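Local structure of nuclear RNA export factor 2, Panoramix fusion (Drosophila melanogaster, 6OPF) at residues D[42-47]-D[88-93]. The protein acts in a complex with Panoramix, Piwi and Nxt1 that silences transposons cotranscriptionally, and may take part in mRNA export from the nucleus. Residues are numbered along the deposited sequence; the frame is centred on the assembly and turned at random.
Sequences RALKLF and LVLEQI
With CG anti to its carbonyl carbon (chi1 -67°) and CD1 anti to CA (chi2 170°), L44 reaches across to segment 88-93 of helix 75-93, where V89 CG1, anti to the backbone N (chi1 175°), meets it. L44 CD1 lies 3.8 Å from V89 CG1, the two side chains crossing at about a right angle, and 3.9 Å from I93 CD1, so one leucine methyl touches residues one turn apart. L90 packs closer to the backbone of segment 42-47 of helix 40-52: its CG sits 3.8 Å from L44 CB, and both its methyls face the same side of the K45 chain, CD1 3.7 Å from K45 CG and CD2 4.0 Å from it. The segments run roughly antiparallel, their axes 10.0 Å apart. Segment 42-47 belongs to the UBA-like TAP-C domain of Nxf2, whereas 88-93 comes from the Nxf2-interacting region of Panoramix, joined to it in an engineered fusion. All touching atoms between the two segments are carbon, and no hydrogen bond crosses. L90 also touches E41 and I48, and I93 touches F40, while F18 of helix 8-22 packs against L44 from within the Nxf2 domain.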
loop_
_atom_site.group_PDB
_atom_site.type_symbol
_atom_site.label_atom_id
_atom_site.label_comp_id
_atom_site.label_asym_id
_atom_site.label_seq_id
_atom_site.Cartn_x
_atom_site.Cartn_y
_atom_site.Cartn_z
ATOM N N ARG D 42 -5.799 25.858 6.827
ATOM C CA ARG D 42 -4.536 25.884 6.095
ATOM C C ARG D 42 -4.688 25.232 4.725
ATOM O O ARG D 42 -4.129 25.716 3.728
ATOM C CB ARG D 42 -3.450 25.188 6.920
ATOM C CG ARG D 42 -2.018 25.369 6.405
ATOM C CD ARG D 42 -1.020 25.078 7.517
ATOM N NE ARG D 42 -1.581 25.411 8.829
ATOM C CZ ARG D 42 -1.607 24.582 9.873
ATOM N NH1 ARG D 42 -1.097 23.359 9.767
ATOM N NH2 ARG D 42 -2.143 24.972 11.025
ATOM N N ALA D 43 -5.471 24.148 4.652
ATOM C CA ALA D 43 -5.643 23.426 3.394
ATOM C C ALA D 43 -6.368 24.273 2.351
ATOM O O ALA D 43 -6.004 24.251 1.170
ATOM C CB ALA D 43 -6.389 22.120 3.637
ATOM N N LEU D 44 -7.410 25.008 2.757
ATOM C CA LEU D 44 -8.091 25.881 1.800
ATOM C C LEU D 44 -7.136 26.941 1.266
ATOM O O LEU D 44 -7.150 27.256 0.071
ATOM C CB LEU D 44 -9.317 26.536 2.441
ATOM C CG LEU D 44 -10.486 25.604 2.816
ATOM C CD1 LEU D 44 -11.520 26.342 3.670
ATOM C CD2 LEU D 44 -11.142 25.033 1.577
ATOM N N LYS D 45 -6.273 27.463 2.132
ATOM C CA LYS D 45 -5.339 28.503 1.721
ATOM C C LYS D 45 -4.263 27.957 0.788
ATOM O O LYS D 45 -3.854 28.641 -0.167
ATOM C CB LYS D 45 -4.719 29.154 2.957
ATOM C CG LYS D 45 -5.562 30.316 3.493
ATOM C CD LYS D 45 -4.840 31.050 4.608
ATOM C CE LYS D 45 -5.316 30.570 5.976
ATOM N NZ LYS D 45 -4.689 31.341 7.087
ATOM N N LEU D 46 -3.778 26.742 1.060
ATOM C CA LEU D 46 -2.833 26.100 0.151
ATOM C C LEU D 46 -3.473 25.858 -1.205
ATOM O O LEU D 46 -2.861 26.116 -2.255
ATOM C CB LEU D 46 -2.341 24.778 0.737
ATOM C CG LEU D 46 -1.010 24.774 1.475
ATOM C CD1 LEU D 46 -0.844 23.458 2.229
ATOM C CD2 LEU D 46 0.153 25.006 0.506
ATOM N N PHE D 47 -4.702 25.332 -1.197
ATOM C CA PHE D 47 -5.453 25.157 -2.434
ATOM C C PHE D 47 -5.457 26.439 -3.253
ATOM O O PHE D 47 -5.121 26.435 -4.445
ATOM C CB PHE D 47 -6.882 24.725 -2.115
ATOM C CG PHE D 47 -7.822 24.888 -3.262
ATOM C CD1 PHE D 47 -7.585 24.227 -4.463
ATOM C CD2 PHE D 47 -8.942 25.703 -3.145
ATOM C CE1 PHE D 47 -8.450 24.367 -5.526
ATOM C CE2 PHE D 47 -9.826 25.849 -4.202
ATOM C CZ PHE D 47 -9.583 25.188 -5.396
ATOM N N LEU D 88 -15.182 31.632 0.245
ATOM C CA LEU D 88 -16.358 31.815 1.096
ATOM C C LEU D 88 -16.258 30.988 2.380
ATOM O O LEU D 88 -16.495 31.502 3.479
ATOM C CB LEU D 88 -17.630 31.467 0.328
ATOM C CG LEU D 88 -18.913 31.632 1.160
ATOM C CD1 LEU D 88 -19.007 33.056 1.747
ATOM C CD2 LEU D 88 -20.146 31.287 0.324
ATOM N N VAL D 89 -15.924 29.698 2.257
ATOM C CA VAL D 89 -15.772 28.843 3.436
ATOM C C VAL D 89 -14.628 29.341 4.315
ATOM O O VAL D 89 -14.739 29.373 5.548
ATOM C CB VAL D 89 -15.556 27.377 3.014
ATOM C CG1 VAL D 89 -15.264 26.504 4.232
ATOM C CG2 VAL D 89 -16.768 26.853 2.249
ATOM N N LEU D 90 -13.505 29.720 3.692
ATOM C CA LEU D 90 -12.415 30.361 4.419
ATOM C C LEU D 90 -12.924 31.556 5.215
ATOM O O LEU D 90 -12.565 31.735 6.384
ATOM C CB LEU D 90 -11.326 30.804 3.440
ATOM C CG LEU D 90 -9.933 30.176 3.484
ATOM C CD1 LEU D 90 -9.024 30.915 2.499
ATOM C CD2 LEU D 90 -9.341 30.215 4.884
ATOM N N GLU D 91 -13.761 32.388 4.580
ATOM C CA GLU D 91 -14.365 33.534 5.257
ATOM C C GLU D 91 -15.115 33.105 6.512
ATOM O O GLU D 91 -14.972 33.718 7.576
ATOM C CB GLU D 91 -15.321 34.257 4.308
ATOM C CG GLU D 91 -14.739 35.399 3.515
ATOM C CD GLU D 91 -15.772 36.021 2.582
ATOM O OE1 GLU D 91 -16.810 36.518 3.091
ATOM O OE2 GLU D 91 -15.546 36.003 1.345
ATOM N N GLN D 92 -15.941 32.061 6.396
ATOM C CA GLN D 92 -16.741 31.616 7.533
ATOM C C GLN D 92 -15.861 31.102 8.661
ATOM O O GLN D 92 -16.212 31.238 9.840
ATOM C CB GLN D 92 -17.730 30.541 7.087
ATOM C CG GLN D 92 -18.651 30.983 5.956
ATOM C CD GLN D 92 -19.255 32.357 6.201
ATOM O OE1 GLN D 92 -19.842 32.618 7.254
ATOM N NE2 GLN D 92 -19.104 33.247 5.225
ATOM N N ILE D 93 -14.711 30.508 8.326
ATOM C CA ILE D 93 -13.826 29.986 9.364
ATOM C C ILE D 93 -13.165 31.125 10.127
ATOM O O ILE D 93 -13.030 31.071 11.356
ATOM C CB ILE D 93 -12.772 29.040 8.760
ATOM C CG1 ILE D 93 -13.441 27.859 8.058
ATOM C CG2 ILE D 93 -11.826 28.538 9.851
ATOM C CD1 ILE D 93 -12.461 26.898 7.421
#